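Local coordinates for GXWXG domain-containing protein (Thermomonospora curvata, PDB 4MVE) that is of unknown function, a small, largely antiparallel beta-sheet protein belonging to the GXWXG and DUF4334 families, at residues E19-R22 / A23-E26; D38-L41 / G42-G46; C80-P83 / D84-Y88. All coordinates share one frame; numbering follows the deposited sequence.

Interaction 1: E19-R22 / A23-E26; sequences ECDR and ATVE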
loop_
_atom_site.group_PDB
_atom_site.type_symbol
_atom_site.label_atom_id
_atom_site.label_comp_id
_atom_site.label_asym_id
_atom_site.label_seq_id
_atom_site.Cartn_x
_atom_site.Cartn_y
_atom_site.Cartn_z
ATOM N N GLU A 19 -11.357 -9.977 2.289
ATOM C CA GLU A 19 -11.230 -9.651 0.884
ATOM C C GLU A 19 -12.346 -8.661 0.538
ATOM O O GLU A 19 -13.388 -8.626 1.220
ATOM C CB GLU A 19 -11.290 -10.921 0.019
ATOM C CG GLU A 19 -9.908 -11.496 -0.265
ATOM C CD GLU A 19 -9.880 -12.618 -1.283
ATOM O OE1 GLU A 19 -9.279 -12.421 -2.364
ATOM O OE2 GLU A 19 -10.470 -13.688 -1.012
ATOM N N CYS A 20 -12.092 -7.804 -0.445
ATOM C CA CYS A 20 -13.077 -6.841 -0.930
ATOM C C CYS A 20 -12.803 -6.585 -2.399
ATOM O O CYS A 20 -11.667 -6.264 -2.759
ATOM C CB CYS A 20 -13.065 -5.552 -0.110
ATOM S SG CYS A 20 -14.441 -4.416 -0.484
ATOM N N ASP A 21 -13.838 -6.756 -3.240
ATOM C CA ASP A 21 -13.794 -6.591 -4.699
ATOM C C ASP A 21 -13.367 -5.172 -5.094
ATOM O O ASP A 21 -13.710 -4.197 -4.422
ATOM C CB ASP A 21 -15.134 -6.974 -5.343
ATOM C CG ASP A 21 -16.280 -6.074 -4.959
ATOM O OD1 ASP A 21 -16.998 -6.407 -3.983
ATOM O OD2 ASP A 21 -16.491 -5.061 -5.653
ATOM N N ARG A 22 -12.556 -5.097 -6.153
ATOM C CA ARG A 22 -11.900 -3.892 -6.675
ATOM C C ARG A 22 -12.844 -2.677 -6.773
ATOM O O ARG A 22 -12.494 -1.609 -6.269
ATOM C CB ARG A 22 -11.274 -4.189 -8.056
ATOM C CG ARG A 22 -10.249 -3.144 -8.499
ATOM C CD ARG A 22 -10.107 -3.123 -10.013
ATOM N NE ARG A 22 -11.249 -2.444 -10.631
ATOM C CZ ARG A 22 -11.337 -1.127 -10.795
ATOM N NH1 ARG A 22 -10.330 -0.333 -10.432
ATOM N NH2 ARG A 22 -12.427 -0.593 -11.333
ATOM N N ALA A 23 -14.012 -2.846 -7.435
ATOM C CA ALA A 23 -15.035 -1.808 -7.632
ATOM C C ALA A 23 -15.530 -1.223 -6.294
ATOM O O ALA A 23 -15.654 -0.013 -6.182
ATOM C CB ALA A 23 -16.222 -2.361 -8.436
ATOM N N THR A 24 -15.753 -2.057 -5.287
ATOM C CA THR A 24 -16.217 -1.578 -3.977
ATOM C C THR A 24 -15.089 -0.791 -3.232
ATOM O O THR A 24 -15.381 0.225 -2.582
ATOM C CB THR A 24 -16.733 -2.755 -3.143
ATOM O OG1 THR A 24 -17.712 -3.474 -3.910
ATOM C CG2 THR A 24 -17.319 -2.311 -1.802
ATOM N N VAL A 25 -13.832 -1.250 -3.319
ATOM C CA VAL A 25 -12.731 -0.553 -2.643
ATOM C C VAL A 25 -12.524 0.824 -3.295
ATOM O O VAL A 25 -12.346 1.822 -2.587
ATOM C CB VAL A 25 -11.389 -1.348 -2.569
ATOM C CG1 VAL A 25 -10.309 -0.499 -1.875
ATOM C CG2 VAL A 25 -11.572 -2.677 -1.821
ATOM N N GLU A 26 -12.557 0.862 -4.633
ATOM C CA GLU A 26 -12.378 2.068 -5.415
ATOM C C GLU A 26 -13.417 3.114 -5.032
ATOM O O GLU A 26 -13.049 4.280 -4.878
ATOM C CB GLU A 26 -12.455 1.745 -6.905
ATOM C CG GLU A 26 -12.409 2.963 -7.804
ATOM C CD GLU A 26 -11.810 2.644 -9.152
ATOM O OE1 GLU A 26 -10.575 2.439 -9.216
ATOM O OE2 GLU A 26 -12.590 2.483 -10.118
#

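Interaction 2: D38-L41 / G42-G46; sequences DFML and GTWRG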
loop_
_atom_site.group_PDB
_atom_site.type_symbol
_atom_site.label_atom_id
_atom_site.label_comp_id
_atom_site.label_asym_id
_atom_site.label_seq_id
_atom_site.Cartn_x
_atom_site.Cartn_y
_atom_site.Cartn_z
ATOM N N ASP A 38 5.337 13.014 5.069
ATOM C CA ASP A 38 5.893 12.633 6.387
ATOM C C ASP A 38 4.943 11.731 7.221
ATOM O O ASP A 38 5.423 10.936 8.034
ATOM C CB ASP A 38 6.380 13.854 7.177
ATOM C CG ASP A 38 7.711 14.436 6.658
ATOM O OD1 ASP A 38 8.200 13.977 5.571
ATOM O OD2 ASP A 38 8.243 15.365 7.303
ATOM N N PHE A 39 3.630 11.725 6.909
ATOM C CA PHE A 39 2.638 10.865 7.574
ATOM C C PHE A 39 2.972 9.375 7.358
ATOM O O PHE A 39 2.627 8.533 8.192
ATOM C CB PHE A 39 1.240 11.169 7.002
ATOM C CG PHE A 39 0.093 10.325 7.523
ATOM C CD1 PHE A 39 -0.684 10.763 8.592
ATOM C CD2 PHE A 39 -0.268 9.140 6.885
ATOM C CE1 PHE A 39 -1.756 9.986 9.058
ATOM C CE2 PHE A 39 -1.342 8.380 7.341
ATOM C CZ PHE A 39 -2.079 8.801 8.423
HETATM N N MSE A 40 3.610 9.055 6.221
HETATM C CA MSE A 40 3.964 7.697 5.878
HETATM C C MSE A 40 5.221 7.196 6.575
HETATM O O MSE A 40 5.458 5.988 6.529
HETATM C CB MSE A 40 4.150 7.547 4.349
HETATM C CG MSE A 40 2.898 7.852 3.531
HETATM SE SE MSE A 40 1.332 6.812 4.047
HETATM C CE MSE A 40 2.089 4.916 4.018
ATOM N N LEU A 41 6.051 8.095 7.183
ATOM C CA LEU A 41 7.315 7.683 7.786
ATOM C C LEU A 41 7.095 6.629 8.927
ATOM O O LEU A 41 6.261 6.818 9.810
ATOM C CB LEU A 41 8.162 8.882 8.238
ATOM C CG LEU A 41 8.547 9.893 7.103
ATOM C CD1 LEU A 41 9.380 11.040 7.630
ATOM C CD2 LEU A 41 9.310 9.232 6.003
ATOM N N GLY A 42 7.780 5.495 8.800
ATOM C CA GLY A 42 7.686 4.381 9.740
ATOM C C GLY A 42 7.515 3.037 9.070
ATOM O O GLY A 42 7.538 2.939 7.835
ATOM N N THR A 43 7.339 1.990 9.881
ATOM C CA THR A 43 7.143 0.629 9.404
ATOM C C THR A 43 5.655 0.317 9.417
ATOM O O THR A 43 4.948 0.667 10.378
ATOM C CB THR A 43 7.981 -0.359 10.229
ATOM O OG1 THR A 43 9.348 -0.007 10.043
ATOM C CG2 THR A 43 7.791 -1.821 9.791
ATOM N N TRP A 44 5.182 -0.330 8.337
ATOM C CA TRP A 44 3.774 -0.702 8.180
ATOM C C TRP A 44 3.608 -2.160 7.766
ATOM O O TRP A 44 4.388 -2.672 6.946
ATOM C CB TRP A 44 3.063 0.187 7.131
ATOM C CG TRP A 44 3.101 1.664 7.377
ATOM C CD1 TRP A 44 4.192 2.477 7.282
ATOM C CD2 TRP A 44 1.962 2.540 7.574
ATOM N NE1 TRP A 44 3.821 3.797 7.450
ATOM C CE2 TRP A 44 2.460 3.864 7.641
ATOM C CE3 TRP A 44 0.567 2.335 7.639
ATOM C CZ2 TRP A 44 1.616 4.981 7.810
ATOM C CZ3 TRP A 44 -0.267 3.438 7.807
ATOM C CH2 TRP A 44 0.260 4.744 7.889
ATOM N N ARG A 45 2.571 -2.812 8.320
ATOM C CA ARG A 45 2.146 -4.183 7.991
ATOM C C ARG A 45 1.119 -4.094 6.836
ATOM O O ARG A 45 0.170 -3.290 6.890
ATOM C CB ARG A 45 1.547 -4.907 9.212
ATOM C CG ARG A 45 1.064 -6.326 8.857
ATOM C CD ARG A 45 0.577 -7.146 10.055
ATOM N NE ARG A 45 -0.705 -6.680 10.600
ATOM C CZ ARG A 45 -0.843 -6.015 11.745
ATOM N NH1 ARG A 45 0.221 -5.715 12.479
ATOM N NH2 ARG A 45 -2.047 -5.651 12.167
ATOM N N GLY A 46 1.352 -4.881 5.794
ATOM C CA GLY A 46 0.508 -4.859 4.611
ATOM C C GLY A 46 -0.390 -6.052 4.465
ATOM O O GLY A 46 -0.126 -7.108 5.037
#

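Interaction 3: C80-P83 / D84-Y88; sequences CRSP and DGSIY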
loop_
_atom_site.group_PDB
_atom_site.type_symbol
_atom_site.label_atom_id
_atom_site.label_comp_id
_atom_site.label_asym_id
_atom_site.label_seq_id
_atom_site.Cartn_x
_atom_site.Cartn_y
_atom_site.Cartn_z
ATOM N N CYS A 80 9.643 -8.720 3.920
ATOM C CA CYS A 80 9.112 -10.072 3.856
ATOM C C CYS A 80 9.508 -10.801 5.082
ATOM O O CYS A 80 10.442 -10.397 5.781
ATOM C CB CYS A 80 9.586 -10.806 2.596
ATOM S SG CYS A 80 9.073 -10.027 1.046
ATOM N N ARG A 81 8.813 -11.891 5.338
ATOM C CA ARG A 81 9.111 -12.740 6.466
ATOM C C ARG A 81 9.887 -13.941 5.975
ATOM O O ARG A 81 9.447 -14.644 5.049
ATOM C CB ARG A 81 7.832 -13.141 7.195
ATOM C CG ARG A 81 8.095 -13.442 8.658
ATOM C CD ARG A 81 6.830 -13.800 9.387
ATOM N NE ARG A 81 5.975 -12.646 9.681
ATOM C CZ ARG A 81 6.094 -11.875 10.757
ATOM N NH1 ARG A 81 7.094 -12.061 11.609
ATOM N NH2 ARG A 81 5.235 -10.891 10.972
ATOM N N SER A 82 11.091 -14.129 6.546
ATOM C CA SER A 82 11.952 -15.263 6.219
ATOM C C SER A 82 11.472 -16.501 7.035
ATOM O O SER A 82 10.685 -16.314 7.975
ATOM C CB SER A 82 13.411 -14.911 6.496
ATOM O OG SER A 82 13.608 -14.570 7.857
ATOM N N PRO A 83 11.894 -17.759 6.721
ATOM C CA PRO A 83 11.383 -18.923 7.489
ATOM C C PRO A 83 11.561 -18.839 9.021
ATOM O O PRO A 83 10.688 -19.335 9.748
ATOM C CB PRO A 83 12.171 -20.110 6.919
ATOM C CG PRO A 83 13.301 -19.517 6.126
ATOM C CD PRO A 83 12.794 -18.201 5.631
ATOM N N ASP A 84 12.638 -18.173 9.514
ATOM C CA ASP A 84 12.913 -18.042 10.958
ATOM C C ASP A 84 11.965 -17.052 11.717
ATOM O O ASP A 84 12.015 -16.999 12.952
ATOM C CB ASP A 84 14.391 -17.660 11.212
ATOM C CG ASP A 84 14.865 -16.323 10.667
ATOM O OD1 ASP A 84 14.006 -15.456 10.377
ATOM O OD2 ASP A 84 16.099 -16.122 10.574
ATOM N N GLY A 85 11.141 -16.288 10.995
ATOM C CA GLY A 85 10.211 -15.338 11.607
ATOM C C GLY A 85 10.671 -13.888 11.610
ATOM O O GLY A 85 9.862 -12.981 11.849
ATOM N N SER A 86 11.970 -13.652 11.343
ATOM C CA SER A 86 12.512 -12.300 11.289
ATOM C C SER A 86 12.038 -11.566 10.003
ATOM O O SER A 86 11.696 -12.196 8.992
ATOM C CB SER A 86 14.032 -12.324 11.377
ATOM O OG SER A 86 14.613 -12.879 10.210
ATOM N N ILE A 87 11.990 -10.236 10.060
ATOM C CA ILE A 87 11.540 -9.470 8.909
ATOM C C ILE A 87 12.758 -8.836 8.206
ATOM O O ILE A 87 13.596 -8.217 8.863
ATOM C CB ILE A 87 10.432 -8.458 9.311
ATOM C CG1 ILE A 87 9.124 -9.249 9.630
ATOM C CG2 ILE A 87 10.198 -7.434 8.186
ATOM C CD1 ILE A 87 8.131 -8.580 10.540
ATOM N N TYR A 88 12.852 -9.035 6.865
ATOM C CA TYR A 88 13.958 -8.536 6.055
ATOM C C TYR A 88 13.443 -7.802 4.825
ATOM O O TYR A 88 12.338 -8.055 4.308
ATOM C CB TYR A 88 14.915 -9.686 5.652
ATOM C CG TYR A 88 14.385 -10.542 4.524
ATOM C CD1 TYR A 88 13.403 -11.500 4.753
ATOM C CD2 TYR A 88 14.808 -10.339 3.209
ATOM C CE1 TYR A 88 12.881 -12.262 3.714
ATOM C CE2 TYR A 88 14.270 -11.071 2.158
ATOM C CZ TYR A 88 13.310 -12.035 2.415
ATOM O OH TYR A 88 12.803 -12.791 1.393
#

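Interaction 1: E19-R22 / A23-E26
Asp21 and Thr24 meet at the start of the helix, their side chains lying at a slant to each other, with one carboxylate oxygen doing the work of binding. Asp21 OD2 takes the hydroxyl Thr24 OG1 at 2.7 Å on its syn side and the backbone Thr24 N at 3.1 Å from above the carboxylate plane. Both donors come from the same face of that plane, so the pair grips the oxygen from one side. Asp21 can offer it because CG sits between its own backbone N and carbonyl carbon (chi1 65°), which folds the carboxylate back over the first turn. One residue on, Arg22 and Glu26 run side by side and point the same way, one helical turn apart. Their charged ends are turned almost perpendicular, the guanidinium and carboxylate planes 81° apart. Arg22 NH1 meets Glu26 OE1 at 3.0 Å, tilted from both planes, while Arg22 NH2 to Glu26 OE2 is a weak bond at 3.3 Å. Glu26 OE1 is shared, since Tyr144 hydrogen-bonds to it and Arg104 adds a second salt bridge. An alanine in place of Arg22 would remove both guanidinium bonds, and Glu26 would probably be left to Tyr144 and Arg104, which meet it at OE1. On another side of the turn, Cys20 SG rests against Val25 CG2 at 3.6 Å and touches Thr24 CG2, and Phe49 packs on both Cys20 and Val25. The backbone bonds Val25 N to Asp21 O and Glu26 N to Arg22 O start the regular helical pattern. A negative carboxylate at the N-terminal end of a helix is likely to be electrostatically favourable there. This is a classic aspartate N-cap, followed by an i to i+4 salt bridge along helix 22-29.

Interaction 2: D38-L41 / G42-G46
Trp44 turns back on Met40, four residues earlier, and uses that one residue twice: its indole N-H binds the Met40 carbonyl while the methyl end of the Met40 side chain lies over its ring. The bond from Trp44 NE1 to Met40 O is 2.9 Å long, with an N-H...O angle of 153°. It is not made to a carbonyl lone pair, because the donor stands above the carbonyl plane, and the oxygen is in turn somewhat off the indole plane. Met40, a selenomethionine in this crystal, bends at both chi2 (-55°) and chi3, and this curl carries CE back over the indole. CE ends 3.8 Å from Trp44 CE2 and makes a CH-pi contact with the six-membered ring, 4.0 Å from CE to the ring centroid. The selenium is farther out and oblique to the ring, a looser Met-aromatic contact. Phe39 reaches the far end of the indole, its CE2 4.0 Å from Trp44 CH2, with the two side chains crossing at about a right angle. Phe39 O lies at the indole edge, near its plane, 3.7 Å from Trp44 CZ2, and accepts a hydrogen bond from Arg149. Arg149 also makes a cation-pi contact with Phe39, and Phe69 meets Trp44 with its ring nearly perpendicular. The chain can turn from the 3-10 segment into the strand because Gly42 takes a phi of 133°, where any side chain would run into Leu41 O. Gly42, Trp44 and Gly46 are the three fixed positions of the GXWXG sequence that gives the family its name. Chemically, the buried indole N-H finds its acceptor within its own chain neighbourhood, which, with the methyl over one face, would fix the rotation of the ring and tie the 3-10 turn to the strand.

Interaction 3: C80-P83 / D84-Y88
Ser82, Asp84 and Ser86 draw together round a single atom, Asp84 OD1, and the torsions of all three make this possible. Each has its first side-chain atom between backbone N and carbonyl carbon (chi1 near 60°), which curls the three polar groups inward at the bend. Asp84 OD1 then accepts from Ser82 OG at 2.7 Å, from above the carboxylate plane, and from Ser86 OG at the same 2.7 Å, on the syn side. A third donor, Ser86 N, approaches on the anti side at 2.9 Å and closes an Asx turn. Three bonds on one oxygen should hold the carboxylate firmly, even at this exposed bend. Beneath it is a type I turn from Ser82 to Gly85, closed by Gly85 N to Ser82 O, with Ser82 N also bonded to Ser86 O. Gly85 has a phi of 100°, where a side chain would jam against the preceding carbonyl, and the pattern is that of a turn with a G1 beta bulge. Arg81 leaves the strand with CG anti to its backbone N (chi1 -153°) and bends at chi3, which brings NH1 within 2.9 Å of Gly85 O. Ile87 lies over a face of the guanidinium, its CD1 3.7 Å from Arg81 NH2. On the other face of the hairpin the Tyr88 ring folds back along the opposite strand, with CE1 3.8 Å from Cys80 CB and CD1 3.8 Å from Ser82 CB. Cys80 SG stands oblique to that ring, a longer sulfur-aromatic contact. Cys80 and Tyr88 form a hydrogen-bonded antiparallel pair, followed toward the bend by the non-hydrogen-bonded pair Arg81 and Ile87. The hairpin joins strand 74-81 to strand 87-89 at the rim of the sheet, with Met62 against Cys80 and Tyr88, and Tyr65 of strand 64-71 against Arg81 and Ile87.

In the fold
The three contacts follow one another along the chain without overlap. Interaction 1 starts helix 22-29, interaction 2 leads into strand 42-48, and interaction 3 closes the hairpin of strands 74-81 and 87-89. Interactions 1 and 2 lie on opposite sides of the chain's centre, their centres about 22 Å apart, yet both reach strand 143-149, which pairs with strand 42-48. Interactions 2 and 3 share the antiparallel sheet, where strand 64-71 runs between strands 42-48 and 74-81; their centres are about 19 Å apart and their nearest atoms about 6 Å. Interactions 1 and 3 are farthest apart, about 29 Å between centres. Together they mark a helix start, a strand entry and a rim hairpin.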